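Local coordinates for uncharacterized protein (Parabacteroides merdae, PDB 4R7F) that is of unknown function but carries a domain related to the first domain of type 9 secretion system plug proteins, beside further immunoglobulin-like beta-sandwich domains, at residues Q2-T7 with D63-Q68; I83-N88 with N98-L103; D300-G305 with Y348-T353. One frame throughout, in Å; residues are numbered along the deposited sequence. Where two conformers were deposited one is given.

Contact 1. Residues Q2-T7 with D63-Q68; sequences QVKFFT and DWTQSQ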
loop_
_atom_site.group_PDB
_atom_site.type_symbol
_atom_site.label_atom_id
_atom_site.label_comp_id
_atom_site.label_asym_id
_atom_site.label_seq_id
_atom_site.Cartn_x
_atom_site.Cartn_y
_atom_site.Cartn_z
ATOM N N GLN A 2 33.675 -3.635 16.974
ATOM C CA GLN A 2 33.741 -4.622 15.849
ATOM C C GLN A 2 33.018 -4.090 14.607
ATOM O O GLN A 2 32.295 -3.084 14.668
ATOM C CB GLN A 2 33.226 -6.012 16.259
ATOM C CG GLN A 2 34.328 -7.055 16.400
ATOM C CD GLN A 2 34.814 -7.588 15.057
ATOM O OE1 GLN A 2 35.468 -6.877 14.273
ATOM N NE2 GLN A 2 34.498 -8.852 14.784
ATOM N N VAL A 3 33.292 -4.757 13.477
ATOM C CA VAL A 3 32.962 -4.350 12.093
ATOM C C VAL A 3 31.550 -4.747 11.669
ATOM O O VAL A 3 31.115 -5.874 11.926
ATOM C CB VAL A 3 33.890 -5.103 11.095
ATOM C CG1 VAL A 3 33.464 -4.905 9.646
ATOM C CG2 VAL A 3 35.341 -4.688 11.289
ATOM N N LYS A 4 30.882 -3.848 10.950
ATOM C CA LYS A 4 29.498 -4.033 10.514
ATOM C C LYS A 4 29.426 -4.347 9.040
ATOM O O LYS A 4 30.196 -3.800 8.254
ATOM C CB LYS A 4 28.655 -2.792 10.850
ATOM C CG LYS A 4 28.321 -2.745 12.339
ATOM C CD LYS A 4 27.513 -1.532 12.743
ATOM C CE LYS A 4 27.677 -1.301 14.238
ATOM N NZ LYS A 4 26.482 -0.663 14.853
ATOM N N PHE A 5 28.500 -5.240 8.687
ATOM C CA PHE A 5 28.284 -5.658 7.318
ATOM C C PHE A 5 27.041 -4.948 6.809
ATOM O O PHE A 5 26.012 -4.911 7.477
ATOM C CB PHE A 5 28.097 -7.174 7.210
ATOM C CG PHE A 5 29.287 -7.953 7.660
ATOM C CD1 PHE A 5 29.546 -8.119 8.998
ATOM C CD2 PHE A 5 30.170 -8.481 6.741
ATOM C CE1 PHE A 5 30.687 -8.791 9.417
ATOM C CE2 PHE A 5 31.282 -9.167 7.144
ATOM C CZ PHE A 5 31.555 -9.313 8.479
ATOM N N PHE A 6 27.162 -4.381 5.627
ATOM C CA PHE A 6 26.084 -3.661 5.013
ATOM C C PHE A 6 26.219 -3.811 3.536
ATOM O O PHE A 6 27.318 -4.054 3.018
ATOM C CB PHE A 6 26.083 -2.181 5.431
ATOM C CG PHE A 6 27.349 -1.430 5.134
ATOM C CD1 PHE A 6 28.407 -1.424 6.046
ATOM C CD2 PHE A 6 27.461 -0.668 3.992
ATOM C CE1 PHE A 6 29.558 -0.693 5.807
ATOM C CE2 PHE A 6 28.629 0.067 3.729
ATOM C CZ PHE A 6 29.679 0.058 4.633
ATOM N N THR A 7 25.105 -3.710 2.848
ATOM C CA THR A 7 25.149 -3.816 1.401
ATOM C C THR A 7 25.957 -2.673 0.840
ATOM O O THR A 7 25.615 -1.502 1.045
ATOM C CB THR A 7 23.756 -3.806 0.829
ATOM O OG1 THR A 7 23.066 -4.953 1.344
ATOM C CG2 THR A 7 23.796 -3.840 -0.719
ATOM N N ASP A 63 22.755 -6.173 15.185
ATOM C CA ASP A 63 23.437 -4.936 14.799
ATOM C C ASP A 63 24.362 -5.069 13.582
ATOM O O ASP A 63 25.086 -4.142 13.252
ATOM C CB ASP A 63 24.203 -4.318 15.983
ATOM C CG ASP A 63 25.411 -5.151 16.430
ATOM O OD1 ASP A 63 25.624 -6.272 15.942
ATOM O OD2 ASP A 63 26.141 -4.673 17.311
ATOM N N TRP A 64 24.293 -6.200 12.900
ATOM C CA TRP A 64 25.051 -6.450 11.656
ATOM C C TRP A 64 26.549 -6.579 11.869
ATOM O O TRP A 64 27.313 -6.426 10.932
ATOM C CB TRP A 64 24.702 -5.420 10.566
ATOM C CG TRP A 64 23.388 -5.685 9.955
ATOM C CD1 TRP A 64 22.188 -5.067 10.254
ATOM C CD2 TRP A 64 23.092 -6.670 8.967
ATOM N NE1 TRP A 64 21.173 -5.612 9.494
ATOM C CE2 TRP A 64 21.700 -6.589 8.692
ATOM C CE3 TRP A 64 23.855 -7.608 8.285
ATOM C CZ2 TRP A 64 21.083 -7.395 7.756
ATOM C CZ3 TRP A 64 23.234 -8.413 7.343
ATOM C CH2 TRP A 64 21.859 -8.289 7.081
ATOM N N THR A 65 26.961 -6.855 13.108
ATOM C CA THR A 65 28.271 -7.404 13.363
ATOM C C THR A 65 28.162 -8.923 13.257
ATOM O O THR A 65 27.090 -9.496 13.499
ATOM C CB THR A 65 28.778 -7.088 14.776
ATOM O OG1 THR A 65 27.909 -7.666 15.756
ATOM C CG2 THR A 65 28.900 -5.608 15.011
ATOM N N GLN A 66 29.273 -9.573 12.932
ATOM C CA GLN A 66 29.303 -11.037 12.764
ATOM C C GLN A 66 28.989 -11.786 14.052
ATOM O O GLN A 66 29.506 -11.441 15.116
ATOM C CB GLN A 66 30.659 -11.484 12.259
ATOM C CG GLN A 66 30.700 -12.939 11.837
ATOM C CD GLN A 66 32.009 -13.303 11.133
ATOM O OE1 GLN A 66 32.890 -12.472 10.929
ATOM N NE2 GLN A 66 32.127 -14.545 10.762
ATOM N N SER A 67 28.135 -12.809 13.959
ATOM C CA SER A 67 27.794 -13.573 15.144
ATOM C C SER A 67 28.946 -14.552 15.434
ATOM O O SER A 67 29.875 -14.680 14.642
ATOM C CB SER A 67 26.465 -14.304 14.952
ATOM O OG SER A 67 26.629 -15.452 14.158
ATOM N N GLN A 68 28.869 -15.242 16.561
ATOM C CA GLN A 68 29.851 -16.269 16.898
ATOM C C GLN A 68 29.542 -17.641 16.252
ATOM O O GLN A 68 30.225 -18.612 16.512
ATOM C CB GLN A 68 29.956 -16.391 18.422
ATOM C CG GLN A 68 28.781 -17.115 19.047
ATOM C CD GLN A 68 28.811 -17.081 20.563
ATOM O OE1 GLN A 68 29.641 -17.741 21.206
ATOM N NE2 GLN A 68 27.897 -16.319 21.148
HETATM O O HOH W 1 31.636 -9.248 15.818
HETATM O O HOH W 2 32.021 -8.262 12.862
HETATM O O HOH W 3 24.019 -1.668 12.607
#

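Contact 2. Residues I83-N88 with N98-L103; sequences IDDFAN and NYRLLL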
loop_
_atom_site.group_PDB
_atom_site.type_symbol
_atom_site.label_atom_id
_atom_site.label_comp_id
_atom_site.label_asym_id
_atom_site.label_seq_id
_atom_site.Cartn_x
_atom_site.Cartn_y
_atom_site.Cartn_z
ATOM N N ILE A 83 29.196 -18.663 -8.724
ATOM C CA ILE A 83 27.997 -18.000 -9.237
ATOM C C ILE A 83 27.916 -18.334 -10.729
ATOM O O ILE A 83 28.711 -17.835 -11.545
ATOM C CB ILE A 83 28.030 -16.485 -8.966
ATOM C CG1 ILE A 83 28.188 -16.243 -7.459
ATOM C CG2 ILE A 83 26.752 -15.820 -9.473
ATOM C CD1 ILE A 83 28.246 -14.778 -7.058
ATOM N N ASP A 84 26.972 -19.220 -11.052
ATOM C CA ASP A 84 26.905 -19.829 -12.377
ATOM C C ASP A 84 25.899 -19.111 -13.267
ATOM O O ASP A 84 26.069 -19.086 -14.463
ATOM C CB ASP A 84 26.550 -21.330 -12.264
ATOM C CG ASP A 84 27.658 -22.155 -11.609
ATOM O OD1 ASP A 84 28.839 -21.759 -11.718
ATOM O OD2 ASP A 84 27.350 -23.201 -10.995
ATOM N N ASP A 85 24.861 -18.507 -12.682
ATOM C CA ASP A 85 23.781 -17.960 -13.513
ATOM C C ASP A 85 24.148 -16.563 -14.046
ATOM O O ASP A 85 23.970 -15.556 -13.375
ATOM C CB ASP A 85 22.440 -17.993 -12.764
ATOM C CG ASP A 85 21.252 -17.466 -13.603
ATOM O OD1 ASP A 85 21.423 -16.747 -14.627
ATOM O OD2 ASP A 85 20.109 -17.757 -13.194
ATOM N N PHE A 86 24.655 -16.517 -15.268
ATOM C CA PHE A 86 25.025 -15.254 -15.890
ATOM C C PHE A 86 24.779 -15.192 -17.387
ATOM O O PHE A 86 24.672 -16.216 -18.060
ATOM C CB PHE A 86 26.503 -14.975 -15.619
ATOM C CG PHE A 86 27.445 -15.677 -16.562
ATOM C CD1 PHE A 86 27.835 -16.978 -16.326
ATOM C CD2 PHE A 86 27.962 -15.016 -17.670
ATOM C CE1 PHE A 86 28.713 -17.620 -17.184
ATOM C CE2 PHE A 86 28.838 -15.648 -18.542
ATOM C CZ PHE A 86 29.210 -16.954 -18.297
ATOM N N ALA A 87 24.761 -13.969 -17.900
ATOM C CA ALA A 87 24.563 -13.697 -19.321
ATOM C C ALA A 87 25.252 -12.384 -19.756
ATOM O O ALA A 87 25.344 -11.417 -18.985
ATOM C CB ALA A 87 23.077 -13.641 -19.609
ATOM N N ASN A 88 25.742 -12.359 -20.993
ATOM C CA ASN A 88 26.396 -11.182 -21.549
ATOM C C ASN A 88 25.391 -10.105 -21.923
ATOM O O ASN A 88 24.238 -10.426 -22.263
ATOM C CB ASN A 88 27.158 -11.546 -22.820
ATOM C CG ASN A 88 28.164 -12.651 -22.599
ATOM O OD1 ASN A 88 28.107 -13.684 -23.263
ATOM N ND2 ASN A 88 29.075 -12.452 -21.652
ATOM N N ASN A 98 25.739 -9.866 -16.728
ATOM C CA ASN A 98 24.766 -9.739 -15.675
ATOM C C ASN A 98 24.656 -11.065 -14.946
ATOM O O ASN A 98 24.501 -12.106 -15.583
ATOM C CB ASN A 98 23.417 -9.386 -16.299
ATOM C CG ASN A 98 22.301 -9.373 -15.300
ATOM O OD1 ASN A 98 21.329 -10.137 -15.417
ATOM N ND2 ASN A 98 22.425 -8.489 -14.305
ATOM N N TYR A 99 24.703 -11.005 -13.619
ATOM C CA TYR A 99 24.807 -12.163 -12.740
ATOM C C TYR A 99 23.637 -12.188 -11.776
ATOM O O TYR A 99 23.127 -11.155 -11.350
ATOM C CB TYR A 99 26.082 -12.084 -11.916
ATOM C CG TYR A 99 27.354 -12.154 -12.735
ATOM C CD1 TYR A 99 27.831 -11.035 -13.402
ATOM C CD2 TYR A 99 28.083 -13.354 -12.848
ATOM C CE1 TYR A 99 28.985 -11.091 -14.161
ATOM C CE2 TYR A 99 29.253 -13.421 -13.605
ATOM C CZ TYR A 99 29.687 -12.289 -14.277
ATOM O OH TYR A 99 30.838 -12.311 -15.025
ATOM N N ARG A 100 23.238 -13.378 -11.398
ATOM C CA ARG A 100 22.069 -13.584 -10.561
ATOM C C ARG A 100 22.357 -14.766 -9.668
ATOM O O ARG A 100 22.777 -15.816 -10.142
ATOM C CB ARG A 100 20.868 -13.862 -11.428
ATOM C CG ARG A 100 19.558 -14.045 -10.695
ATOM C CD ARG A 100 18.449 -13.542 -11.614
ATOM N NE ARG A 100 17.194 -14.250 -11.461
ATOM C CZ ARG A 100 16.994 -15.488 -11.893
ATOM N NH1 ARG A 100 17.974 -16.173 -12.482
ATOM N NH2 ARG A 100 15.814 -16.058 -11.710
ATOM N N LEU A 101 22.168 -14.545 -8.375
ATOM C CA LEU A 101 22.300 -15.540 -7.332
ATOM C C LEU A 101 21.015 -15.489 -6.540
ATOM O O LEU A 101 20.638 -14.427 -6.029
ATOM C CB LEU A 101 23.482 -15.195 -6.430
ATOM C CG LEU A 101 23.646 -15.987 -5.137
ATOM C CD1 LEU A 101 23.968 -17.444 -5.425
ATOM C CD2 LEU A 101 24.760 -15.382 -4.329
ATOM N N LEU A 102 20.321 -16.619 -6.486
ATOM C CA LEU A 102 19.174 -16.775 -5.616
ATOM C C LEU A 102 19.584 -17.545 -4.359
ATOM O O LEU A 102 20.366 -18.508 -4.421
ATOM C CB LEU A 102 18.069 -17.522 -6.332
ATOM C CG LEU A 102 17.644 -16.907 -7.651
ATOM C CD1 LEU A 102 16.521 -17.728 -8.263
ATOM C CD2 LEU A 102 17.216 -15.471 -7.438
ATOM N N LEU A 103 19.051 -17.114 -3.226
ATOM C CA LEU A 103 19.256 -17.793 -1.970
ATOM C C LEU A 103 17.956 -17.887 -1.178
ATOM O O LEU A 103 17.168 -16.962 -1.173
ATOM C CB LEU A 103 20.264 -17.031 -1.152
ATOM C CG LEU A 103 21.714 -17.142 -1.602
ATOM C CD1 LEU A 103 22.541 -16.009 -1.009
ATOM C CD2 LEU A 103 22.284 -18.483 -1.192
#

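Contact 3. Residues D300-G305 with Y348-T353; sequences DPLPDG and YLFVPT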
loop_
_atom_site.group_PDB
_atom_site.type_symbol
_atom_site.label_atom_id
_atom_site.label_comp_id
_atom_site.label_asym_id
_atom_site.label_seq_id
_atom_site.Cartn_x
_atom_site.Cartn_y
_atom_site.Cartn_z
ATOM N N ASP A 300 23.506 27.618 -2.940
ATOM C CA ASP A 300 24.744 28.039 -2.290
ATOM C C ASP A 300 25.225 26.859 -1.504
ATOM O O ASP A 300 24.391 26.042 -1.112
ATOM C CB ASP A 300 24.446 29.166 -1.311
ATOM C CG ASP A 300 24.286 30.520 -2.004
ATOM O OD1 ASP A 300 24.574 30.659 -3.234
ATOM O OD2 ASP A 300 23.919 31.456 -1.286
ATOM N N PRO A 301 26.548 26.753 -1.259
ATOM C CA PRO A 301 26.956 25.575 -0.518
ATOM C C PRO A 301 26.476 25.651 0.935
ATOM O O PRO A 301 26.507 26.716 1.562
ATOM C CB PRO A 301 28.478 25.614 -0.601
ATOM C CG PRO A 301 28.792 27.080 -0.604
ATOM C CD PRO A 301 27.671 27.692 -1.449
ATOM N N LEU A 302 26.041 24.509 1.449
ATOM C CA LEU A 302 25.606 24.402 2.806
ATOM C C LEU A 302 26.804 24.240 3.723
ATOM O O LEU A 302 27.632 23.352 3.519
ATOM C CB LEU A 302 24.648 23.224 2.996
ATOM C CG LEU A 302 23.219 23.389 2.489
ATOM C CD1 LEU A 302 23.218 23.484 0.984
ATOM C CD2 LEU A 302 22.398 22.166 2.893
ATOM N N PRO A 303 26.880 25.086 4.756
ATOM C CA PRO A 303 27.985 25.094 5.720
ATOM C C PRO A 303 27.901 23.975 6.730
ATOM O O PRO A 303 26.828 23.440 6.956
ATOM C CB PRO A 303 27.804 26.429 6.445
ATOM C CG PRO A 303 26.345 26.731 6.328
ATOM C CD PRO A 303 25.917 26.183 5.000
ATOM N N ASP A 304 29.042 23.629 7.321
ATOM C CA ASP A 304 29.095 22.709 8.455
ATOM C C ASP A 304 28.568 21.309 8.112
ATOM O O ASP A 304 27.965 20.656 8.953
ATOM C CB ASP A 304 28.305 23.284 9.642
ATOM C CG ASP A 304 28.689 24.738 9.969
ATOM O OD1 ASP A 304 29.900 25.046 9.977
ATOM O OD2 ASP A 304 27.773 25.566 10.212
ATOM N N GLY A 305 28.766 20.868 6.872
ATOM C CA GLY A 305 28.365 19.536 6.498
ATOM C C GLY A 305 28.637 19.241 5.062
ATOM O O GLY A 305 29.213 20.082 4.337
ATOM N N TYR A 348 18.805 14.146 -1.985
ATOM C CA TYR A 348 20.006 14.760 -1.527
ATOM C C TYR A 348 19.932 14.919 -0.014
ATOM O O TYR A 348 19.066 15.612 0.501
ATOM C CB TYR A 348 20.141 16.134 -2.179
ATOM C CG TYR A 348 20.333 16.128 -3.688
ATOM C CD1 TYR A 348 21.538 15.717 -4.288
ATOM C CD2 TYR A 348 19.336 16.602 -4.514
ATOM C CE1 TYR A 348 21.696 15.762 -5.663
ATOM C CE2 TYR A 348 19.489 16.634 -5.877
ATOM C CZ TYR A 348 20.647 16.213 -6.456
ATOM O OH TYR A 348 20.732 16.300 -7.831
ATOM N N LEU A 349 20.857 14.285 0.686
ATOM C CA LEU A 349 20.890 14.358 2.126
ATOM C C LEU A 349 22.090 15.180 2.552
ATOM O O LEU A 349 23.135 15.096 1.954
ATOM C CB LEU A 349 21.016 12.963 2.726
ATOM C CG LEU A 349 19.865 11.982 2.557
ATOM C CD1 LEU A 349 20.226 10.693 3.299
ATOM C CD2 LEU A 349 18.577 12.560 3.113
ATOM N N PHE A 350 21.906 15.949 3.604
ATOM C CA PHE A 350 22.942 16.694 4.272
ATOM C C PHE A 350 23.413 15.928 5.524
ATOM O O PHE A 350 22.595 15.522 6.344
ATOM C CB PHE A 350 22.337 18.043 4.700
ATOM C CG PHE A 350 23.270 18.928 5.429
ATOM C CD1 PHE A 350 24.336 19.524 4.772
ATOM C CD2 PHE A 350 23.091 19.178 6.779
ATOM C CE1 PHE A 350 25.221 20.351 5.455
ATOM C CE2 PHE A 350 23.965 20.005 7.464
ATOM C CZ PHE A 350 25.022 20.604 6.795
ATOM N N VAL A 351 24.717 15.780 5.697
ATOM C CA VAL A 351 25.282 15.158 6.908
ATOM C C VAL A 351 26.108 16.222 7.606
ATOM O O VAL A 351 27.113 16.667 7.044
ATOM C CB VAL A 351 26.181 13.964 6.577
ATOM C CG1 VAL A 351 26.732 13.345 7.851
ATOM C CG2 VAL A 351 25.414 12.930 5.774
ATOM N N PRO A 352 25.666 16.676 8.799
ATOM C CA PRO A 352 26.351 17.707 9.584
ATOM C C PRO A 352 27.731 17.203 9.930
ATOM O O PRO A 352 27.910 16.000 9.994
ATOM C CB PRO A 352 25.486 17.870 10.863
ATOM C CG PRO A 352 24.240 17.167 10.583
ATOM C CD PRO A 352 24.474 16.166 9.485
ATOM N N THR A 353 28.709 18.090 10.092
ATOM C CA THR A 353 30.087 17.641 10.326
ATOM C C THR A 353 30.098 17.013 11.709
ATOM O O THR A 353 29.397 17.479 12.617
ATOM C CB THR A 353 31.142 18.773 10.200
ATOM O OG1 THR A 353 30.755 19.905 11.008
ATOM C CG2 THR A 353 31.376 19.173 8.669
#

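Contact 1. Residues Q2-T7 with D63-Q68
Two loop segments meet nearly at right angles, their end-to-end directions 95° apart. The backbones join through Phe5 N, which donates to Trp64 O at 2.8 Å. This bond is close to straight (165°) and lies in the carbonyl plane. Lys4 CA also faces Trp64 O, and Thr65 CA makes a similar CH contact with Val3 O. Water 2 extends the link, donating to Val3 O and accepting from Gln66 N.

The Phe5 ring turns its edge to the other backbone. Its CD1 lies 3.4 Å from Trp64 O, in the ring plane, and CE1 touches Gln66 CB at 3.9 Å. Trp64 CB lies 3.4 Å from Phe5 O, and its CE3 is 4.4 Å from Phe5 CB. Arg191 bonds Phe5 O through NH1 and makes a cation-pi contact with Trp64. Both loops flank a sheet of the N-terminal domain, probably one of the protein's immunoglobulin-like beta-sandwiches.

An Asx turn holds the second loop. Asp63 OD1 receives Thr65 OG1 at 2.7 Å on its syn lone pair, and Thr65 N from above the carboxylate plane. Thr65 CG2 faces Lys4 CG at 4.0 Å. The extended Lys4 chain passes Asp63 O, with CD 3.6 Å from it.

Contact 2. Residues I83-N88 with N98-L103
Ile83, Arg100 and Asp85 have the most surface buried here. Ile83 lies just ahead of strand 86-88 in the chain. Its CG2 sits at the edge of the Tyr99 ring, 4.4 Å from CD2, while its CD1 reaches Leu101 CD2 at 4.5 Å. Tyr53 and Tyr55 of strand 53-60 also pack on Ile83.

Asp85 and Arg100 lie side by side and point the same way. Both have CG anti to the backbone N (chi1 -178° in each). The arginine chain then bends at chi2 and chi3, which brings NH1 to Asp85 OD2 at 2.8 Å. This salt bridge is met at the guanidinium edge, with the carboxylate plane turned 78° from the guanidinium. The backbones of the same two residues are tied as well, since Arg100 N donates to Asp85 O at 3.0 Å.

Next along the strand, Phe86 CB lies over a face of the Tyr99 ring, a CH-pi contact 4.0 Å from the centroid. The two rings are near parallel but slid apart and barely overlap. Tyr99 also stacks with Phe43.

Ala87 and Asn98 then form a hydrogen-bonded pair. Asn98 N donates to Ala87 O at 2.8 Å, and Ala87 N to Asn98 O at 3.0 Å. Consecutive in the chain, antiparallel strands 86-88 and 96-103 form a beta hairpin, with 86-88 outermost, within this chain, in a four-stranded sheet.

Contact 3. Residues D300-G305 with Y348-T353
Segment 348-353 is the end of strand 342-352 and the first residue beyond it. Phe350 is the first of its residues to meet segment 300-305, and it carries much of the contact. Its CG is anti to the backbone N (chi1 179°), which extends the ring toward the loop. CD1 touches Leu302 CD2 at 3.8 Å, and CE1 meets Leu302 CB at the same distance. The two side chains cross obliquely. The far end of the ring enters the bend of the loop. There CZ lies 3.4 Å from Pro303 O, which sits at the ring edge, and CE1 lies 3.4 Å from Gly305 CA.

Val351 turns its side chain away and takes part through its carbonyl. Val351 O is 3.2 Å from Gly305 CA. Gly305 has no CB, and its CA packs directly against this oxygen and the tip of the Phe350 ring; a CB built there would clash with both.

Pro352 pairs with Gly305 as an antiparallel non-hydrogen-bonded pair, their CA atoms 4.1 Å apart. Its CA also faces Asp304 O.

Thr353 closes the contact. Its N donates to Asp304 O at 2.9 Å, from above the carbonyl plane. Thr353 is poorly ordered, so its CG2, 3.6 Å from Gly305 N, is placed less surely.

Beyond the contact, backbone hydrogen bonds join Val351 to Ser306 and Leu349 to Tyr308. The start of strand 305-310 thus pairs antiparallel with the end of strand 342-352, and Tyr348 packs on strands 305-310 and 290-298.

The three contacts follow one another along the chain and do not touch. Contacts 1 and 2 both involve the N-terminal part, with centres 25 Å apart and nearest atoms about 11 Å apart. Strand 53-60 connects them: its residues pack on Phe5 and Gln66 of contact 1 and on Ile83 and Leu101 of contact 2. Contact 3 belongs to a later sheet. Its centre is 28 Å from contact 1 and 39 Å from contact 2, and it lies across the chain's centre from contact 2. None of the magnesium ligands Glu223, Asp269, Asp271 and Gln371 falls in these segments. A bound Tris molecule, probably from the crystallisation liquor, lies about 4 Å from the Trp64 side chain in contact 1.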